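Local structure of major capsid protein (Faustovirus, 5J7O) at residues Met103-Ser113 against Ala288-Leu299; Arg184-Asn194 against Gln319-Glu327. The protein forms the capsid shell of a large double-stranded DNA virus as a double jelly-roll protein that assembles into trimers. All blocks are in the same frame, centred on the assembly; numbering follows the deposited sequence.

Contact 1 (Met103-Ser113 against Ala288-Leu299); sequences MVVHVQLAATS and ATQEQLNMFVPL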
loop_
_atom_site.group_PDB
_atom_site.type_symbol
_atom_site.label_atom_id
_atom_site.label_comp_id
_atom_site.label_asym_id
_atom_site.label_seq_id
_atom_site.Cartn_x
_atom_site.Cartn_y
_atom_site.Cartn_z
ATOM N N MET B 103 24.566 13.503 3.869
ATOM C CA MET B 103 24.370 14.854 3.363
ATOM C C MET B 103 22.995 14.977 2.726
ATOM O O MET B 103 22.513 14.043 2.077
ATOM C CB MET B 103 25.452 15.229 2.342
ATOM C CG MET B 103 26.862 15.228 2.907
ATOM S SD MET B 103 28.098 15.755 1.705
ATOM C CE MET B 103 29.581 15.699 2.708
ATOM N N VAL B 104 22.371 16.136 2.913
ATOM C CA VAL B 104 21.065 16.427 2.336
ATOM C C VAL B 104 21.016 17.914 2.011
ATOM O O VAL B 104 21.538 18.744 2.761
ATOM C CB VAL B 104 19.923 15.994 3.284
ATOM C CG1 VAL B 104 19.954 16.785 4.584
ATOM C CG2 VAL B 104 18.576 16.119 2.600
ATOM N N VAL B 105 20.410 18.249 0.875
ATOM C CA VAL B 105 20.421 19.607 0.344
ATOM C C VAL B 105 19.004 20.160 0.386
ATOM O O VAL B 105 18.089 19.596 -0.226
ATOM C CB VAL B 105 20.983 19.651 -1.085
ATOM C CG1 VAL B 105 20.877 21.056 -1.648
ATOM C CG2 VAL B 105 22.425 19.177 -1.104
ATOM N N HIS B 106 18.826 21.266 1.104
ATOM C CA HIS B 106 17.548 21.961 1.142
ATOM C C HIS B 106 17.425 22.854 -0.086
ATOM O O HIS B 106 18.267 23.729 -0.305
ATOM C CB HIS B 106 17.429 22.787 2.422
ATOM C CG HIS B 106 16.199 23.639 2.483
ATOM N ND1 HIS B 106 16.179 24.872 3.101
ATOM C CD2 HIS B 106 14.947 23.435 2.011
ATOM C CE1 HIS B 106 14.969 25.392 3.002
ATOM N NE2 HIS B 106 14.202 24.541 2.345
ATOM N N VAL B 107 16.390 22.629 -0.892
ATOM C CA VAL B 107 16.104 23.454 -2.059
ATOM C C VAL B 107 14.751 24.117 -1.856
ATOM O O VAL B 107 13.796 23.472 -1.412
ATOM C CB VAL B 107 16.118 22.637 -3.367
ATOM C CG1 VAL B 107 16.027 23.565 -4.572
ATOM C CG2 VAL B 107 17.365 21.770 -3.442
ATOM N N GLN B 108 14.672 25.405 -2.183
ATOM C CA GLN B 108 13.464 26.195 -1.978
ATOM C C GLN B 108 13.127 26.919 -3.271
ATOM O O GLN B 108 13.910 27.748 -3.744
ATOM C CB GLN B 108 13.652 27.190 -0.831
ATOM C CG GLN B 108 12.359 27.674 -0.204
ATOM C CD GLN B 108 12.602 28.535 1.020
ATOM O OE1 GLN B 108 13.286 29.554 0.949
ATOM N NE2 GLN B 108 12.049 28.122 2.154
ATOM N N LEU B 109 11.964 26.610 -3.837
ATOM C CA LEU B 109 11.517 27.182 -5.099
ATOM C C LEU B 109 10.292 28.053 -4.851
ATOM O O LEU B 109 9.337 27.615 -4.200
ATOM C CB LEU B 109 11.203 26.078 -6.111
ATOM C CG LEU B 109 12.347 25.082 -6.319
ATOM C CD1 LEU B 109 11.925 23.938 -7.229
ATOM C CD2 LEU B 109 13.577 25.785 -6.873
ATOM N N ALA B 110 10.325 29.276 -5.373
ATOM C CA ALA B 110 9.291 30.256 -5.070
ATOM C C ALA B 110 7.932 29.804 -5.588
ATOM O O ALA B 110 7.826 29.111 -6.605
ATOM C CB ALA B 110 9.655 31.613 -5.676
ATOM N N ALA B 111 6.883 30.195 -4.863
ATOM C CA ALA B 111 5.525 29.995 -5.347
ATOM C C ALA B 111 5.366 30.657 -6.707
ATOM O O ALA B 111 5.899 31.744 -6.953
ATOM C CB ALA B 111 4.513 30.565 -4.352
ATOM N N THR B 112 4.643 29.993 -7.603
ATOM C CA THR B 112 4.678 30.386 -9.003
ATOM C C THR B 112 3.332 30.105 -9.656
ATOM O O THR B 112 2.559 29.259 -9.201
ATOM C CB THR B 112 5.809 29.657 -9.740
ATOM O OG1 THR B 112 5.987 30.221 -11.044
ATOM C CG2 THR B 112 5.498 28.176 -9.865
ATOM N N SER B 113 3.062 30.842 -10.732
ATOM C CA SER B 113 1.825 30.696 -11.483
ATOM C C SER B 113 2.097 31.033 -12.942
ATOM O O SER B 113 3.130 31.612 -13.286
ATOM C CB SER B 113 0.714 31.587 -10.917
ATOM O OG SER B 113 1.005 32.960 -11.116
ATOM N N ALA B 288 -3.770 26.741 -9.864
ATOM C CA ALA B 288 -3.613 28.132 -10.277
ATOM C C ALA B 288 -2.316 28.715 -9.734
ATOM O O ALA B 288 -1.625 29.471 -10.428
ATOM C CB ALA B 288 -4.812 28.959 -9.812
ATOM N N THR B 289 -1.966 28.368 -8.497
ATOM C CA THR B 289 -0.690 28.744 -7.904
ATOM C C THR B 289 -0.126 27.538 -7.174
ATOM O O THR B 289 -0.781 26.990 -6.282
ATOM C CB THR B 289 -0.843 29.926 -6.941
ATOM O OG1 THR B 289 -1.237 31.095 -7.669
ATOM C CG2 THR B 289 0.471 30.198 -6.223
ATOM N N GLN B 290 1.075 27.117 -7.562
ATOM C CA GLN B 290 1.802 26.111 -6.802
ATOM C C GLN B 290 2.501 26.779 -5.626
ATOM O O GLN B 290 3.134 27.828 -5.785
ATOM C CB GLN B 290 2.820 25.390 -7.688
ATOM C CG GLN B 290 2.225 24.307 -8.577
ATOM C CD GLN B 290 1.876 23.043 -7.813
ATOM O OE1 GLN B 290 2.290 22.861 -6.668
ATOM N NE2 GLN B 290 1.111 22.162 -8.447
ATOM N N GLU B 291 2.376 26.179 -4.447
ATOM C CA GLU B 291 2.975 26.751 -3.254
ATOM C C GLU B 291 4.496 26.625 -3.310
ATOM O O GLU B 291 5.062 25.920 -4.151
ATOM C CB GLU B 291 2.430 26.065 -2.002
ATOM C CG GLU B 291 0.926 25.868 -2.013
ATOM C CD GLU B 291 0.398 25.374 -0.682
ATOM O OE1 GLU B 291 -0.794 25.005 -0.614
ATOM O OE2 GLU B 291 1.175 25.355 0.295
ATOM N N GLN B 292 5.158 27.330 -2.394
ATOM C CA GLN B 292 6.609 27.252 -2.287
ATOM C C GLN B 292 7.039 25.812 -2.040
ATOM O O GLN B 292 6.717 25.228 -1.002
ATOM C CB GLN B 292 7.102 28.157 -1.160
ATOM C CG GLN B 292 8.601 28.076 -0.912
ATOM C CD GLN B 292 9.026 28.820 0.339
ATOM O OE1 GLN B 292 9.011 28.268 1.439
ATOM N NE2 GLN B 292 9.411 30.081 0.176
ATOM N N LEU B 293 7.761 25.240 -3.000
ATOM C CA LEU B 293 8.187 23.851 -2.904
ATOM C C LEU B 293 9.475 23.767 -2.095
ATOM O O LEU B 293 10.490 24.368 -2.465
ATOM C CB LEU B 293 8.379 23.256 -4.297
ATOM C CG LEU B 293 8.640 21.749 -4.347
ATOM C CD1 LEU B 293 7.493 20.989 -3.701
ATOM C CD2 LEU B 293 8.852 21.286 -5.780
ATOM N N ASN B 294 9.433 23.026 -0.992
ATOM C CA ASN B 294 10.588 22.824 -0.126
ATOM C C ASN B 294 10.995 21.360 -0.186
ATOM O O ASN B 294 10.189 20.473 0.115
ATOM C CB ASN B 294 10.278 23.239 1.311
ATOM C CG ASN B 294 10.193 24.740 1.476
ATOM O OD1 ASN B 294 11.188 25.399 1.775
ATOM N ND2 ASN B 294 9.001 25.291 1.281
ATOM N N MET B 295 12.241 21.112 -0.575
ATOM C CA MET B 295 12.766 19.764 -0.700
ATOM C C MET B 295 14.057 19.641 0.095
ATOM O O MET B 295 14.832 20.594 0.205
ATOM C CB MET B 295 13.021 19.398 -2.170
ATOM C CG MET B 295 11.782 19.489 -3.050
ATOM S SD MET B 295 12.097 19.123 -4.789
ATOM C CE MET B 295 13.200 20.462 -5.235
ATOM N N PHE B 296 14.266 18.460 0.667
ATOM C CA PHE B 296 15.529 18.072 1.289
ATOM C C PHE B 296 16.025 16.861 0.507
ATOM O O PHE B 296 15.703 15.719 0.840
ATOM C CB PHE B 296 15.361 17.763 2.780
ATOM C CG PHE B 296 15.450 18.973 3.669
ATOM C CD1 PHE B 296 14.365 19.819 3.818
ATOM C CD2 PHE B 296 16.615 19.256 4.363
ATOM C CE1 PHE B 296 14.442 20.931 4.638
ATOM C CE2 PHE B 296 16.698 20.365 5.185
ATOM C CZ PHE B 296 15.610 21.203 5.323
ATOM N N VAL B 297 16.800 17.117 -0.542
ATOM C CA VAL B 297 17.257 16.065 -1.443
ATOM C C VAL B 297 18.507 15.419 -0.854
ATOM O O VAL B 297 19.545 16.085 -0.733
ATOM C CB VAL B 297 17.533 16.610 -2.852
ATOM C CG1 VAL B 297 17.945 15.483 -3.786
ATOM C CG2 VAL B 297 16.305 17.328 -3.390
ATOM N N PRO B 298 18.454 14.144 -0.481
ATOM C CA PRO B 298 19.650 13.486 0.051
ATOM C C PRO B 298 20.672 13.230 -1.043
ATOM O O PRO B 298 20.330 12.966 -2.199
ATOM C CB PRO B 298 19.112 12.166 0.622
ATOM C CG PRO B 298 17.610 12.333 0.673
ATOM C CD PRO B 298 17.279 13.261 -0.446
ATOM N N LEU B 299 21.945 13.308 -0.663
ATOM C CA LEU B 299 23.047 13.035 -1.580
ATOM C C LEU B 299 23.434 11.567 -1.435
ATOM O O LEU B 299 23.925 11.146 -0.382
ATOM C CB LEU B 299 24.226 13.962 -1.303
ATOM C CG LEU B 299 23.899 15.456 -1.398
ATOM C CD1 LEU B 299 25.168 16.292 -1.387
ATOM C CD2 LEU B 299 23.060 15.761 -2.633
HETATM O O HOH W 1 6.390 26.903 -6.813
#
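The imidazole of His106 and the ring of Phe296 lie almost parallel, planes 9° apart, but slid so far past each other that they barely overlap; it is CB of His106 that sits over the Phe296 face, 3.9 Å from the ring centroid, a CH-pi contact. CG2 of Val104 reaches the edge of the same phenyl ring and packs on Phe296 CB. His106 and Phe296 are a non-hydrogen-bonded pair where strand 103-109 runs antiparallel to strand 293-298, within a jelly-roll sheet of the double jelly-roll capsid protein. On its far side strand 103-109 pairs with strand 389-401, whose Tyr395 meets Phe296 edge-to-face; Gln543 of a second subunit also packs on Phe296.

The opposite sheet face is apolar: Val105 CG2 touches Leu299 CD2 at 3.8 Å, and the bent end of Met295 brings CE to 4.1 Å from Val107 CB. Past the regular strands a water donates to both Ala110 O and Glu291 O, and the backbones of Thr112 and Gln290 pair once more.

At the edge of the imidazole, Asn294 turns its amide nearly coplanar with the ring. Asn294 OD1 is gripped twice, on lone pairs in its carbonyl plane: by His106 NE2 at 3.2 Å, nearly straight at 168°, and by Gln108 NE2 at 2.9 Å. Gln292, its NE2 bonded to Gln390 OE1, accepts Asn294 ND2 on OE1 at 3.0 Å.

Contact 2 (Arg184-Asn194 against Gln319-Glu327); sequences RLFKRVKFEVN and QRFITVDIE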
loop_
_atom_site.group_PDB
_atom_site.type_symbol
_atom_site.label_atom_id
_atom_site.label_comp_id
_atom_site.label_asym_id
_atom_site.label_seq_id
_atom_site.Cartn_x
_atom_site.Cartn_y
_atom_site.Cartn_z
ATOM N N ARG B 184 14.955 14.963 -10.559
ATOM C CA ARG B 184 15.352 15.527 -11.844
ATOM C C ARG B 184 16.113 16.835 -11.685
ATOM O O ARG B 184 16.929 17.176 -12.547
ATOM C CB ARG B 184 14.131 15.757 -12.735
ATOM C CG ARG B 184 14.476 15.775 -14.214
ATOM C CD ARG B 184 13.281 16.089 -15.096
ATOM N NE ARG B 184 13.569 15.761 -16.489
ATOM C CZ ARG B 184 12.808 16.112 -17.520
ATOM N NH1 ARG B 184 11.703 16.817 -17.323
ATOM N NH2 ARG B 184 13.157 15.763 -18.750
ATOM N N LEU B 185 15.858 17.570 -10.598
ATOM C CA LEU B 185 16.461 18.889 -10.427
ATOM C C LEU B 185 17.981 18.818 -10.473
ATOM O O LEU B 185 18.635 19.717 -11.015
ATOM C CB LEU B 185 16.000 19.509 -9.110
ATOM C CG LEU B 185 16.509 20.924 -8.838
ATOM C CD1 LEU B 185 15.879 21.911 -9.809
ATOM C CD2 LEU B 185 16.235 21.327 -7.403
ATOM N N PHE B 186 18.560 17.759 -9.918
ATOM C CA PHE B 186 20.011 17.597 -9.885
ATOM C C PHE B 186 20.429 16.797 -11.111
ATOM O O PHE B 186 20.370 15.563 -11.113
ATOM C CB PHE B 186 20.453 16.918 -8.593
ATOM C CG PHE B 186 20.275 17.769 -7.363
ATOM C CD1 PHE B 186 19.803 19.068 -7.456
ATOM C CD2 PHE B 186 20.593 17.268 -6.112
ATOM C CE1 PHE B 186 19.644 19.848 -6.326
ATOM C CE2 PHE B 186 20.437 18.042 -4.978
ATOM C CZ PHE B 186 19.963 19.334 -5.086
ATOM N N LYS B 187 20.838 17.504 -12.168
ATOM C CA LYS B 187 21.393 16.835 -13.339
ATOM C C LYS B 187 22.604 15.996 -12.961
ATOM O O LYS B 187 22.669 14.801 -13.266
ATOM C CB LYS B 187 21.777 17.861 -14.405
ATOM C CG LYS B 187 20.613 18.477 -15.149
ATOM C CD LYS B 187 21.120 19.420 -16.227
ATOM C CE LYS B 187 22.148 18.731 -17.114
ATOM N NZ LYS B 187 22.789 19.675 -18.071
ATOM N N ARG B 188 23.582 16.614 -12.302
ATOM C CA ARG B 188 24.774 15.927 -11.835
ATOM C C ARG B 188 25.068 16.352 -10.404
ATOM O O ARG B 188 24.789 17.486 -10.004
ATOM C CB ARG B 188 25.990 16.220 -12.731
ATOM C CG ARG B 188 25.680 16.244 -14.224
ATOM C CD ARG B 188 26.935 16.094 -15.068
ATOM N NE ARG B 188 27.359 14.700 -15.169
ATOM C CZ ARG B 188 26.936 13.858 -16.107
ATOM N NH1 ARG B 188 26.072 14.266 -17.027
ATOM N NH2 ARG B 188 27.374 12.606 -16.124
ATOM N N VAL B 189 25.623 15.422 -9.631
ATOM C CA VAL B 189 26.018 15.659 -8.246
ATOM C C VAL B 189 27.431 15.123 -8.078
ATOM O O VAL B 189 27.676 13.936 -8.318
ATOM C CB VAL B 189 25.060 14.990 -7.246
ATOM C CG1 VAL B 189 25.516 15.250 -5.820
ATOM C CG2 VAL B 189 23.636 15.487 -7.450
ATOM N N LYS B 190 28.356 15.986 -7.665
ATOM C CA LYS B 190 29.775 15.660 -7.644
ATOM C C LYS B 190 30.348 15.780 -6.239
ATOM O O LYS B 190 30.061 16.741 -5.518
ATOM C CB LYS B 190 30.562 16.576 -8.590
ATOM C CG LYS B 190 30.405 16.245 -10.065
ATOM C CD LYS B 190 30.961 17.363 -10.935
ATOM C CE LYS B 190 32.373 17.743 -10.520
ATOM N NZ LYS B 190 32.878 18.914 -11.288
ATOM N N PHE B 191 31.165 14.797 -5.862
ATOM C CA PHE B 191 32.021 14.865 -4.681
ATOM C C PHE B 191 33.452 15.009 -5.183
ATOM O O PHE B 191 34.036 14.047 -5.693
ATOM C CB PHE B 191 31.860 13.627 -3.802
ATOM C CG PHE B 191 32.752 13.624 -2.590
ATOM C CD1 PHE B 191 33.065 14.807 -1.939
ATOM C CD2 PHE B 191 33.289 12.440 -2.111
ATOM C CE1 PHE B 191 33.888 14.807 -0.828
ATOM C CE2 PHE B 191 34.114 12.435 -1.002
ATOM C CZ PHE B 191 34.414 13.620 -0.360
ATOM N N GLU B 192 34.013 16.205 -5.033
ATOM C CA GLU B 192 35.241 16.595 -5.713
ATOM C C GLU B 192 36.374 16.758 -4.708
ATOM O O GLU B 192 36.212 17.438 -3.689
ATOM C CB GLU B 192 35.021 17.897 -6.483
ATOM C CG GLU B 192 35.858 18.050 -7.735
ATOM C CD GLU B 192 35.368 19.185 -8.610
ATOM O OE1 GLU B 192 34.200 19.600 -8.444
ATOM O OE2 GLU B 192 36.147 19.666 -9.458
ATOM N N VAL B 193 37.516 16.133 -4.996
ATOM C CA VAL B 193 38.713 16.235 -4.168
ATOM C C VAL B 193 39.909 16.477 -5.078
ATOM O O VAL B 193 40.127 15.725 -6.034
ATOM C CB VAL B 193 38.939 14.973 -3.311
ATOM C CG1 VAL B 193 40.143 15.160 -2.400
ATOM C CG2 VAL B 193 37.698 14.642 -2.495
ATOM N N ASN B 194 40.680 17.527 -4.778
ATOM C CA ASN B 194 41.891 17.879 -5.527
ATOM C C ASN B 194 41.596 18.160 -6.997
ATOM O O ASN B 194 42.465 17.995 -7.857
ATOM C CB ASN B 194 42.963 16.791 -5.405
ATOM C CG ASN B 194 43.270 16.438 -3.970
ATOM O OD1 ASN B 194 42.892 17.160 -3.052
ATOM N ND2 ASN B 194 43.962 15.323 -3.766
ATOM N N GLN B 319 40.070 21.648 -0.382
ATOM C CA GLN B 319 40.148 20.927 -1.646
ATOM C C GLN B 319 39.011 19.922 -1.785
ATOM O O GLN B 319 39.080 19.027 -2.634
ATOM C CB GLN B 319 41.500 20.224 -1.776
ATOM C CG GLN B 319 42.038 19.700 -0.454
ATOM C CD GLN B 319 43.183 18.727 -0.631
ATOM O OE1 GLN B 319 43.064 17.547 -0.299
ATOM N NE2 GLN B 319 44.304 19.216 -1.144
ATOM N N ARG B 320 37.970 20.050 -0.965
ATOM C CA ARG B 320 36.830 19.145 -0.967
ATOM C C ARG B 320 35.561 19.946 -1.219
ATOM O O ARG B 320 35.321 20.962 -0.556
ATOM C CB ARG B 320 36.741 18.382 0.360
ATOM C CG ARG B 320 36.761 19.274 1.593
ATOM C CD ARG B 320 36.958 18.473 2.869
ATOM N NE ARG B 320 36.555 19.231 4.050
ATOM C CZ ARG B 320 36.772 18.838 5.301
ATOM N NH1 ARG B 320 37.399 17.693 5.537
ATOM N NH2 ARG B 320 36.365 19.590 6.314
ATOM N N PHE B 321 34.757 19.499 -2.181
ATOM C CA PHE B 321 33.582 20.255 -2.585
ATOM C C PHE B 321 32.454 19.310 -2.963
ATOM O O PHE B 321 32.685 18.163 -3.358
ATOM C CB PHE B 321 33.880 21.181 -3.771
ATOM C CG PHE B 321 34.966 22.179 -3.509
ATOM C CD1 PHE B 321 34.674 23.406 -2.935
ATOM C CD2 PHE B 321 36.280 21.897 -3.844
ATOM C CE1 PHE B 321 35.672 24.330 -2.697
ATOM C CE2 PHE B 321 37.283 22.817 -3.607
ATOM C CZ PHE B 321 36.978 24.034 -3.033
ATOM N N ILE B 322 31.228 19.810 -2.836
ATOM C CA ILE B 322 30.040 19.168 -3.387
ATOM C C ILE B 322 29.510 20.082 -4.483
ATOM O O ILE B 322 29.066 21.205 -4.210
ATOM C CB ILE B 322 28.973 18.906 -2.316
ATOM C CG1 ILE B 322 29.457 17.843 -1.329
ATOM C CG2 ILE B 322 27.667 18.473 -2.967
ATOM C CD1 ILE B 322 29.749 16.501 -1.969
ATOM N N THR B 323 29.571 19.613 -5.724
ATOM C CA THR B 323 29.130 20.374 -6.885
ATOM C C THR B 323 27.829 19.779 -7.406
ATOM O O THR B 323 27.709 18.557 -7.534
ATOM C CB THR B 323 30.202 20.369 -7.979
ATOM O OG1 THR B 323 31.305 21.187 -7.571
ATOM C CG2 THR B 323 29.641 20.892 -9.292
ATOM N N VAL B 324 26.857 20.642 -7.694
ATOM C CA VAL B 324 25.533 20.218 -8.134
ATOM C C VAL B 324 25.162 21.001 -9.386
ATOM O O VAL B 324 25.145 22.238 -9.366
ATOM C CB VAL B 324 24.470 20.422 -7.041
ATOM C CG1 VAL B 324 23.115 19.966 -7.542
ATOM C CG2 VAL B 324 24.851 19.674 -5.771
ATOM N N ASP B 325 24.865 20.285 -10.468
ATOM C CA ASP B 325 24.314 20.890 -11.673
ATOM C C ASP B 325 22.794 20.891 -11.577
ATOM O O ASP B 325 22.187 19.873 -11.227
ATOM C CB ASP B 325 24.769 20.137 -12.923
ATOM C CG ASP B 325 26.261 20.257 -13.167
ATOM O OD1 ASP B 325 26.885 21.186 -12.609
ATOM O OD2 ASP B 325 26.809 19.429 -13.924
ATOM N N ILE B 326 22.182 22.032 -11.886
ATOM C CA ILE B 326 20.747 22.232 -11.721
ATOM C C ILE B 326 20.084 22.203 -13.092
ATOM O O ILE B 326 20.563 22.844 -14.036
ATOM C CB ILE B 326 20.446 23.547 -10.983
ATOM C CG1 ILE B 326 21.097 23.532 -9.600
ATOM C CG2 ILE B 326 18.946 23.759 -10.855
ATOM C CD1 ILE B 326 20.622 22.399 -8.715
ATOM N N GLU B 327 18.986 21.459 -13.194
ATOM C CA GLU B 327 18.246 21.315 -14.437
ATOM C C GLU B 327 17.604 22.643 -14.843
ATOM O O GLU B 327 17.376 23.534 -14.019
ATOM C CB GLU B 327 17.180 20.226 -14.280
ATOM C CG GLU B 327 16.373 19.909 -15.529
ATOM C CD GLU B 327 17.225 19.365 -16.656
ATOM O OE1 GLU B 327 17.753 18.242 -16.515
ATOM O OE2 GLU B 327 17.372 20.062 -17.681
#
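Val324 lays its CG1 methyl over one face of the Phe186 ring, 3.6 Å from the centroid and 17° off the normal. That branch points anti to the backbone N (chi1 180°), which directs it at the ring. Ile326 lies alongside Phe186 with CD1 3.6 Å from CE1, while its CG2 meets Leu185 CD1. Farther along this apolar side, Ile322 CD1 packs obliquely against Phe191 CD1 at 3.7 Å.

The other side is mostly polar, with Phe321 as its aromatic exception. Thr323 OG1 makes a weak bond to Glu192 OE1 at 3.4 Å, and that carboxylate oxygen also takes a salt bridge from Lys190 NZ at 3.2 Å. Arg188 runs beside Asp325, but it is its aliphatic CG that meets OD2, at 3.4 Å; Asp325 OD1 is bonded to Thr88.

Behind these side chains the antiparallel backbones of 188-193 and 320-326 hold the register, with Glu192 N to Phe321 O nearly straight at 177°. At the corner near Lys187, Glu327 N still reaches Leu185 O at 2.8 Å. Strands 88-92 and 196-202 flank the pair and complete a four-stranded jelly-roll sheet, and Phe303 meets Phe191 edge-to-face.

The chemistry is largely split: mainly hydrocarbon toward strand 99-109, apart from Arg320, whose guanidinium bonds to Ile93 O, and mostly polar or charged side chains opposite, where Lys190 and Thr323 would probably stabilise Glu192's negative charge.

From the N terminus the chain passes through 103-113, then 184-194, before returning with 288-299 to close contact 1 across 174 intervening residues; it goes on to 319-327, which closes contact 2 across 124. The two loops therefore cross, each contact having one segment within the other's loop, the interleaving expected of a jelly roll. The contacts belong to different antiparallel sheets that face each other, their centres about 18 Å apart. Val107 CG1 meets Leu185 CD2 at 3.6 Å, Met295 CE reaches that same leucine, and Leu299 CD1 lies 3.7 Å from Ile322 CG2. Apolar faces of both strand pairs thus join in one sandwich core.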